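Local coordinates for protein cryptochrome DASH, chloroplastic/mitochondrial (Arabidopsis thaliana, PDB 2J4D) that repairs cyclobutane pyrimidine dimers in single-stranded DNA, binding FAD and a folate light antenna, and may also serve as a photoreceptor, at residues F79-H83 and F84-P88; Q358-K361 and L362-W366. All coordinates share one frame; numbering follows the deposited sequence.

Overall arrangement
Both contacts are local and lie at the surface of the protein; in each, only one of the touching residues is buried (Thr82 and Phe363). Contact 1 turns back on itself within the loop between strand 67-74 and helix 92-111 of the photolyase alpha/beta region, whereas contact 2 spans the N-cap and nearly all of the short helix 360-367 in the FAD-binding region. Loop chemistry in contact 1 relies on threonine hydroxyls, an asparagine amide and a histidine against the folate; in contact 2 the regular hydrogen bonds of a helix start are joined by an aspartate cap. The rings of Phe87 and Phe363 meet at their CZ ends, planes about 5° apart, and Phe85 touches Gln358. Helix 409-419 packs against both.

Contact 1 (F79-H83 and F84-P88); sequences FHTTH and FFNFP. With MHF (5,10-methenyl-6,7,8-trihydrofolic acid), chain D.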
ATOM      1  N   PHE A  79     -11.271  -6.561  10.206  1.00 20.93           N
ATOM      2  CA  PHE A  79     -10.686  -6.753  11.518  1.00 23.42           C
ATOM      3  C   PHE A  79     -10.947  -8.115  12.117  1.00 25.47           C
ATOM      4  O   PHE A  79     -11.078  -8.253  13.334  1.00 26.35           O
ATOM      5  CB  PHE A  79     -11.156  -5.646  12.452  1.00 23.52           C
ATOM      6  CG  PHE A  79     -10.670  -4.300  12.034  1.00 29.06           C
ATOM      7  CD1 PHE A  79      -9.383  -3.890  12.353  1.00 33.09           C
ATOM      8  CD2 PHE A  79     -11.464  -3.478  11.240  1.00 32.82           C
ATOM      9  CE1 PHE A  79      -8.886  -2.678  11.879  1.00 34.66           C
ATOM     10  CE2 PHE A  79     -10.976  -2.264  10.760  1.00 33.20           C
ATOM     11  CZ  PHE A  79      -9.685  -1.867  11.080  1.00 32.64           C
ATOM     12  N   HIS A  80     -11.041  -9.118  11.250  1.00 21.38           N
ATOM     13  CA  HIS A  80     -11.208 -10.488  11.703  1.00 24.43           C
ATOM     14  C   HIS A  80      -9.815 -11.097  11.611  1.00 21.91           C
ATOM     15  O   HIS A  80      -8.880 -10.512  12.143  1.00 20.37           O
ATOM     16  CB  HIS A  80     -12.229 -11.226  10.834  1.00 26.00           C
ATOM     17  CG  HIS A  80     -13.644 -10.845  11.137  1.00 30.85           C
ATOM     18  ND1 HIS A  80     -14.701 -11.170  10.316  1.00 32.12           N
ATOM     19  CD2 HIS A  80     -14.176 -10.169  12.186  1.00 32.09           C
ATOM     20  CE1 HIS A  80     -15.822 -10.707  10.842  1.00 35.06           C
ATOM     21  NE2 HIS A  80     -15.530 -10.098  11.978  1.00 35.11           N
ATOM     22  N   THR A  81      -9.643 -12.228  10.929  1.00 21.38           N
ATOM     23  CA  THR A  81      -8.308 -12.834  10.860  1.00 21.96           C
ATOM     24  C   THR A  81      -7.847 -13.221   9.461  1.00 22.56           C
ATOM     25  O   THR A  81      -8.652 -13.290   8.529  1.00 22.11           O
ATOM     26  CB  THR A  81      -8.238 -14.090  11.741  1.00 23.95           C
ATOM     27  OG1 THR A  81      -9.270 -14.999  11.344  1.00 24.23           O
ATOM     28  CG2 THR A  81      -8.426 -13.723  13.211  1.00 26.73           C
ATOM     29  N   THR A  82      -6.552 -13.483   9.314  1.00 21.67           N
ATOM     30  CA  THR A  82      -6.023 -13.873   8.013  1.00 21.85           C
ATOM     31  C   THR A  82      -6.564 -15.240   7.608  1.00 24.52           C
ATOM     32  O   THR A  82      -6.946 -16.053   8.448  1.00 26.13           O
ATOM     33  CB  THR A  82      -4.479 -13.850   7.990  1.00 22.44           C
ATOM     34  OG1 THR A  82      -3.957 -14.716   9.002  1.00 22.73           O
ATOM     35  CG2 THR A  82      -3.980 -12.425   8.230  1.00 21.88           C
ATOM     36  N   HIS A  83      -6.591 -15.469   6.303  1.00 26.46           N
ATOM     37  CA  HIS A  83      -7.160 -16.664   5.690  1.00 29.15           C
ATOM     38  C   HIS A  83      -6.719 -18.054   6.130  1.00 30.81           C
ATOM     39  O   HIS A  83      -7.539 -18.856   6.597  1.00 29.28           O
ATOM     40  CB  HIS A  83      -7.015 -16.538   4.168  1.00 27.95           C
ATOM     41  CG  HIS A  83      -7.797 -17.552   3.392  1.00 33.49           C
ATOM     42  ND1 HIS A  83      -7.344 -18.836   3.175  1.00 35.21           N
ATOM     43  CD2 HIS A  83      -8.995 -17.465   2.765  1.00 34.09           C
ATOM     44  CE1 HIS A  83      -8.229 -19.495   2.445  1.00 36.86           C
ATOM     45  NE2 HIS A  83      -9.239 -18.686   2.183  1.00 35.88           N
ATOM     46  N   PHE A  84      -5.439 -18.348   5.974  1.00 28.60           N
ATOM     47  CA  PHE A  84      -4.928 -19.663   6.325  1.00 30.67           C
ATOM     48  C   PHE A  84      -4.445 -19.852   7.756  1.00 29.67           C
ATOM     49  O   PHE A  84      -4.709 -20.888   8.348  1.00 29.87           O
ATOM     50  CB  PHE A  84      -3.796 -20.056   5.363  1.00 28.28           C
ATOM     51  CG  PHE A  84      -4.253 -20.276   3.945  1.00 31.65           C
ATOM     52  CD1 PHE A  84      -5.026 -21.387   3.614  1.00 32.55           C
ATOM     53  CD2 PHE A  84      -3.932 -19.364   2.945  1.00 32.87           C
ATOM     54  CE1 PHE A  84      -5.474 -21.585   2.307  1.00 34.37           C
ATOM     55  CE2 PHE A  84      -4.376 -19.550   1.629  1.00 35.64           C
ATOM     56  CZ  PHE A  84      -5.149 -20.664   1.310  1.00 33.83           C
ATOM     57  N   PHE A  85      -3.762 -18.855   8.315  1.00 27.47           N
ATOM     58  CA  PHE A  85      -3.193 -18.979   9.653  1.00 28.35           C
ATOM     59  C   PHE A  85      -3.821 -18.136  10.746  1.00 29.58           C
ATOM     60  O   PHE A  85      -3.332 -18.094  11.873  1.00 29.81           O
ATOM     61  CB  PHE A  85      -1.693 -18.709   9.561  1.00 26.53           C
ATOM     62  CG  PHE A  85      -0.995 -19.630   8.613  1.00 27.55           C
ATOM     63  CD1 PHE A  85      -0.765 -20.958   8.964  1.00 28.50           C
ATOM     64  CD2 PHE A  85      -0.679 -19.213   7.327  1.00 26.58           C
ATOM     65  CE1 PHE A  85      -0.238 -21.864   8.043  1.00 28.41           C
ATOM     66  CE2 PHE A  85      -0.153 -20.108   6.394  1.00 27.76           C
ATOM     67  CZ  PHE A  85       0.066 -21.438   6.753  1.00 31.14           C
ATOM     68  N   ASN A  86      -4.909 -17.468  10.394  1.00 30.31           N
ATOM     69  CA  ASN A  86      -5.663 -16.631  11.306  1.00 31.42           C
ATOM     70  C   ASN A  86      -4.941 -15.642  12.219  1.00 31.96           C
ATOM     71  O   ASN A  86      -5.196 -15.605  13.428  1.00 29.70           O
ATOM     72  CB  ASN A  86      -6.599 -17.511  12.138  1.00 36.30           C
ATOM     73  CG  ASN A  86      -7.493 -18.369  11.272  1.00 38.72           C
ATOM     74  OD1 ASN A  86      -7.169 -19.519  10.970  1.00 41.70           O
ATOM     75  ND2 ASN A  86      -8.616 -17.803  10.840  1.00 38.75           N
ATOM     76  N   PHE A  87      -4.043 -14.839  11.646  1.00 28.39           N
ATOM     77  CA  PHE A  87      -3.374 -13.794  12.417  1.00 27.15           C
ATOM     78  C   PHE A  87      -4.379 -12.647  12.294  1.00 24.40           C
ATOM     79  O   PHE A  87      -5.363 -12.782  11.575  1.00 25.17           O
ATOM     80  CB  PHE A  87      -2.050 -13.375  11.763  1.00 26.99           C
ATOM     81  CG  PHE A  87      -1.111 -14.515  11.490  1.00 30.57           C
ATOM     82  CD1 PHE A  87      -1.035 -15.601  12.361  1.00 33.57           C
ATOM     83  CD2 PHE A  87      -0.262 -14.478  10.389  1.00 25.11           C
ATOM     84  CE1 PHE A  87      -0.122 -16.634  12.137  1.00 33.62           C
ATOM     85  CE2 PHE A  87       0.654 -15.497  10.155  1.00 27.65           C
ATOM     86  CZ  PHE A  87       0.726 -16.579  11.032  1.00 32.06           C
ATOM     87  N   PRO A  88      -4.167 -11.515  12.989  1.00 23.89           N
ATOM     88  CA  PRO A  88      -5.146 -10.423  12.847  1.00 24.05           C
ATOM     89  C   PRO A  88      -5.214  -9.974  11.374  1.00 24.22           C
ATOM     90  O   PRO A  88      -4.177  -9.826  10.729  1.00 23.64           O
ATOM     91  CB  PRO A  88      -4.581  -9.330  13.745  1.00 25.55           C
ATOM     92  CG  PRO A  88      -3.821 -10.111  14.796  1.00 23.61           C
ATOM     93  CD  PRO A  88      -3.141 -11.184  13.994  1.00 26.34           C
TER
HETATM   94  N1  MHF D1499      -6.204  -9.811   1.009  1.00 19.39           N
HETATM   95  C2  MHF D1499      -6.998  -9.051   0.179  1.00 20.17           C
HETATM   96  NA2 MHF D1499      -6.932  -7.692   0.263  1.00 18.64           N
HETATM   97  N3  MHF D1499      -7.833  -9.621  -0.706  1.00 19.74           N
HETATM   98  C4  MHF D1499      -7.947 -10.980  -0.802  1.00 21.00           C
HETATM   99  O4  MHF D1499      -8.730 -11.486  -1.616  1.00 16.53           O
HETATM  100  C4A MHF D1499      -7.156 -11.802   0.053  1.00 20.88           C
HETATM  101  N5  MHF D1499      -7.223 -13.219   0.071  1.00 20.26           N
HETATM  102  C6  MHF D1499      -6.654 -14.028   1.204  1.00 20.10           C
HETATM  103  C7  MHF D1499      -5.252 -13.447   1.496  1.00 19.73           C
HETATM  104  N8  MHF D1499      -5.467 -11.993   1.794  1.00 18.29           N
HETATM  105  C8A MHF D1499      -6.266 -11.194   0.962  1.00 19.39           C
HETATM  106  C9  MHF D1499      -6.685 -15.510   0.736  1.00 21.12           C
HETATM  107  N10 MHF D1499      -7.123 -15.396  -0.677  1.00 25.99           N
HETATM  108  C11 MHF D1499      -7.951 -14.185  -0.755  1.00 20.51           C
HETATM  109  C12 MHF D1499      -9.161 -18.821  -2.289  1.00 21.80           C
HETATM  110  C13 MHF D1499      -7.897 -18.945  -1.638  1.00 22.97           C
HETATM  111  C14 MHF D1499      -7.260 -17.829  -1.096  1.00 24.41           C
HETATM  112  C15 MHF D1499      -7.857 -16.543  -1.178  1.00 21.31           C
HETATM  113  C16 MHF D1499      -9.153 -16.420  -1.819  1.00 21.41           C
HETATM  114  C17 MHF D1499      -9.796 -17.549  -2.364  1.00 21.59           C
HETATM  115  C   MHF D1499      -9.778 -20.030  -2.899  1.00 22.71           C
HETATM  116  O   MHF D1499      -9.184 -21.100  -2.830  1.00 25.47           O
HETATM  117  N   MHF D1499     -10.966 -19.963  -3.542  1.00 21.63           N
HETATM  118  CA  MHF D1499     -11.532 -21.163  -4.158  1.00 24.21           C
HETATM  119  CB  MHF D1499     -13.057 -21.077  -4.201  1.00 25.24           C
HETATM  120  CG  MHF D1499     -13.705 -20.945  -2.846  1.00 34.56           C
HETATM  121  CD  MHF D1499     -13.355 -22.095  -1.929  1.00 38.73           C
HETATM  122  OE1 MHF D1499     -13.829 -23.222  -2.189  1.00 43.17           O
HETATM  123  OE2 MHF D1499     -12.590 -21.876  -0.962  1.00 47.63           O
HETATM  124  CT  MHF D1499     -10.994 -21.327  -5.583  1.00 26.25           C
HETATM  125  O1  MHF D1499     -10.425 -20.354  -6.120  1.00 23.48           O
HETATM  126  O2  MHF D1499     -11.151 -22.425  -6.157  1.00 27.02           O
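Thr82 OG1 is gripped from two quarters: Phe87 N donates to it at 2.6 Å, and Glu414 of helix 409-419 bonds to the same oxygen. The hydroxyl stands between the backbone N and the carbonyl carbon (chi1 58°), which turns it to Phe87, while CG2 lies against the carbonyl oxygens of Phe87 and Pro88. Phe87 O in turn accepts from Thr82 N at 2.6 Å. One residue earlier, Asn86 ND2 gives an almost straight bond (171°) to Thr81 OG1 at 2.9 Å, with the oxygen in the amide plane. At the bend, His83 presents an edge to the face of Phe84, in a T-shaped pair with ND1 over the ring centre and planes 67° apart. MHF C14 lies over one face of the same imidazole, toward its rim, and the closest approach is His83 CG to MHF C9 at 3.5 Å, so this residue joins the loop to the antenna pocket. Phe84 also makes a cation-pi contact with Arg410 of helix 409-419. The bend, closed by a single beta bridge between Thr81 and Pro88, belongs to the loop joining strand 67-74 to helix 92-111, and rests on helix 409-419 through Glu414 and Thr418.

Contact 2 (Q358-K361 and L362-W366); sequences QDQK and LFESW
Asp359 OD1 accepts from Leu362 N at 2.8 Å, a capping bond of 166° that approaches from above the carboxylate plane. CG lies anti to the backbone N (chi1 -178°), which swings the carboxylate over the start of the helix. The main chain of the same residue takes the next amide, Phe363 N reaching Asp359 O at 2.9 Å in a nearly straight bond. Further along, Glu364 N bonds to Gln360 O at 2.8 Å and Ser365 N to Lys361 O at 3.1 Å. The hydroxyl of Ser365 turns back to its own turn, OG donating to Leu362 O at 2.6 Å.

Gln360 bends at chi2 (54°) and brings NE2 to Glu364 OE2, a weak bond of 3.3 Å between an amide and a carboxylate whose planes are almost perpendicular. The same NE2 lies at the edge of the Phe363 ring, 3.8 Å from CD2. Leu362 crosses Asp359 at about a right angle, its CB and CG against the carboxylate, and it also touches Met405 and Val491. An alanine in place of Asp359 would probably leave Leu362 N without its capping acceptor and open a gap beside the leucine.

Phe363 packs on Met411 of helix 409-419 and Phe87, while Trp366 sits among helices 374-386, 391-404 and 409-419. Asp359 thus acts as a classic N-cap, beginning helix 360-367 within the helical FAD-binding region of this photolyase family member.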
ATOM      1  N   GLN A 358       4.852 -26.218   8.747  1.00 33.79           N
ATOM      2  CA  GLN A 358       4.076 -25.129   9.328  1.00 35.70           C
ATOM      3  C   GLN A 358       4.414 -25.109  10.817  1.00 35.98           C
ATOM      4  O   GLN A 358       3.601 -24.716  11.654  1.00 37.58           O
ATOM      5  CB  GLN A 358       2.579 -25.347   9.110  1.00 35.82           C
ATOM      6  CG  GLN A 358       2.196 -25.474   7.640  1.00 36.38           C
ATOM      7  CD  GLN A 358       0.691 -25.448   7.418  1.00 40.55           C
ATOM      8  OE1 GLN A 358      -0.094 -25.736   8.329  1.00 38.16           O
ATOM      9  NE2 GLN A 358       0.280 -25.112   6.196  1.00 37.71           N
ATOM     10  N   ASP A 359       5.635 -25.552  11.120  1.00 36.54           N
ATOM     11  CA  ASP A 359       6.158 -25.616  12.483  1.00 38.63           C
ATOM     12  C   ASP A 359       5.921 -24.284  13.183  1.00 37.53           C
ATOM     13  O   ASP A 359       6.576 -23.284  12.875  1.00 36.40           O
ATOM     14  CB  ASP A 359       7.661 -25.909  12.450  1.00 41.10           C
ATOM     15  CG  ASP A 359       8.266 -26.041  13.839  1.00 45.22           C
ATOM     16  OD1 ASP A 359       7.895 -25.260  14.742  1.00 47.72           O
ATOM     17  OD2 ASP A 359       9.132 -26.921  14.026  1.00 51.53           O
ATOM     18  N   GLN A 360       4.997 -24.281  14.138  1.00 37.61           N
ATOM     19  CA  GLN A 360       4.647 -23.068  14.866  1.00 39.56           C
ATOM     20  C   GLN A 360       5.831 -22.456  15.614  1.00 40.03           C
ATOM     21  O   GLN A 360       5.985 -21.233  15.649  1.00 38.12           O
ATOM     22  CB  GLN A 360       3.499 -23.362  15.835  1.00 40.65           C
ATOM     23  CG  GLN A 360       2.784 -22.128  16.371  1.00 45.61           C
ATOM     24  CD  GLN A 360       2.274 -21.207  15.266  1.00 49.25           C
ATOM     25  OE1 GLN A 360       1.828 -21.663  14.210  1.00 48.53           O
ATOM     26  NE2 GLN A 360       2.322 -19.900  15.519  1.00 48.45           N
ATOM     27  N   LYS A 361       6.674 -23.303  16.199  1.00 39.47           N
ATOM     28  CA  LYS A 361       7.832 -22.821  16.940  1.00 38.79           C
ATOM     29  C   LYS A 361       8.809 -22.114  16.013  1.00 35.64           C
ATOM     30  O   LYS A 361       9.306 -21.030  16.329  1.00 33.58           O
ATOM     31  CB  LYS A 361       8.548 -23.976  17.644  1.00 43.59           C
ATOM     32  CG  LYS A 361       8.543 -23.868  19.161  1.00 51.73           C
ATOM     33  CD  LYS A 361       9.643 -24.724  19.781  1.00 57.25           C
ATOM     34  CE  LYS A 361      11.020 -24.272  19.301  1.00 61.41           C
ATOM     35  NZ  LYS A 361      11.925 -23.892  20.425  1.00 64.58           N
ATOM     36  N   LEU A 362       9.099 -22.734  14.874  1.00 33.57           N
ATOM     37  CA  LEU A 362      10.009 -22.124  13.919  1.00 33.09           C
ATOM     38  C   LEU A 362       9.432 -20.799  13.463  1.00 29.44           C
ATOM     39  O   LEU A 362      10.125 -19.784  13.449  1.00 28.59           O
ATOM     40  CB  LEU A 362      10.219 -23.021  12.703  1.00 35.80           C
ATOM     41  CG  LEU A 362      11.396 -23.991  12.779  1.00 40.08           C
ATOM     42  CD1 LEU A 362      11.603 -24.629  11.415  1.00 39.44           C
ATOM     43  CD2 LEU A 362      12.652 -23.243  13.198  1.00 40.92           C
ATOM     44  N   PHE A 363       8.157 -20.810  13.093  1.00 30.00           N
ATOM     45  CA  PHE A 363       7.516 -19.583  12.643  1.00 28.64           C
ATOM     46  C   PHE A 363       7.602 -18.478  13.695  1.00 29.21           C
ATOM     47  O   PHE A 363       7.990 -17.345  13.391  1.00 26.75           O
ATOM     48  CB  PHE A 363       6.044 -19.831  12.297  1.00 31.63           C
ATOM     49  CG  PHE A 363       5.289 -18.572  11.983  1.00 29.16           C
ATOM     50  CD1 PHE A 363       5.599 -17.826  10.850  1.00 31.42           C
ATOM     51  CD2 PHE A 363       4.332 -18.084  12.866  1.00 34.27           C
ATOM     52  CE1 PHE A 363       4.967 -16.602  10.605  1.00 31.84           C
ATOM     53  CE2 PHE A 363       3.695 -16.864  12.633  1.00 32.98           C
ATOM     54  CZ  PHE A 363       4.015 -16.121  11.502  1.00 33.41           C
ATOM     55  N   GLU A 364       7.250 -18.799  14.937  1.00 27.23           N
ATOM     56  CA  GLU A 364       7.288 -17.786  15.977  1.00 28.08           C
ATOM     57  C   GLU A 364       8.661 -17.161  16.193  1.00 26.39           C
ATOM     58  O   GLU A 364       8.748 -15.981  16.535  1.00 25.20           O
ATOM     59  CB  GLU A 364       6.745 -18.353  17.287  1.00 32.63           C
ATOM     60  CG  GLU A 364       5.288 -18.773  17.161  1.00 42.41           C
ATOM     61  CD  GLU A 364       4.657 -19.156  18.481  1.00 48.46           C
ATOM     62  OE1 GLU A 364       5.403 -19.534  19.411  1.00 51.77           O
ATOM     63  OE2 GLU A 364       3.410 -19.089  18.579  1.00 50.20           O
ATOM     64  N   SER A 365       9.728 -17.930  15.984  1.00 27.58           N
ATOM     65  CA  SER A 365      11.079 -17.395  16.172  1.00 28.07           C
ATOM     66  C   SER A 365      11.380 -16.331  15.113  1.00 27.99           C
ATOM     67  O   SER A 365      12.082 -15.355  15.382  1.00 27.10           O
ATOM     68  CB  SER A 365      12.131 -18.518  16.115  1.00 29.67           C
ATOM     69  OG  SER A 365      12.223 -19.098  14.824  1.00 36.03           O
ATOM     70  N   TRP A 366      10.844 -16.538  13.912  1.00 27.04           N
ATOM     71  CA  TRP A 366      11.000 -15.608  12.796  1.00 25.12           C
ATOM     72  C   TRP A 366      10.164 -14.370  13.124  1.00 26.19           C
ATOM     73  O   TRP A 366      10.648 -13.240  13.097  1.00 23.62           O
ATOM     74  CB  TRP A 366      10.465 -16.263  11.517  1.00 24.62           C
ATOM     75  CG  TRP A 366      10.549 -15.446  10.252  1.00 27.36           C
ATOM     76  CD1 TRP A 366      11.662 -15.241   9.467  1.00 23.96           C
ATOM     77  CD2 TRP A 366       9.461 -14.797   9.574  1.00 25.04           C
ATOM     78  NE1 TRP A 366      11.324 -14.517   8.344  1.00 25.24           N
ATOM     79  CE2 TRP A 366       9.982 -14.230   8.384  1.00 23.27           C
ATOM     80  CE3 TRP A 366       8.094 -14.642   9.856  1.00 24.21           C
ATOM     81  CZ2 TRP A 366       9.183 -13.521   7.477  1.00 23.49           C
ATOM     82  CZ3 TRP A 366       7.297 -13.934   8.947  1.00 22.39           C
ATOM     83  CH2 TRP A 366       7.848 -13.386   7.774  1.00 20.74           C
TER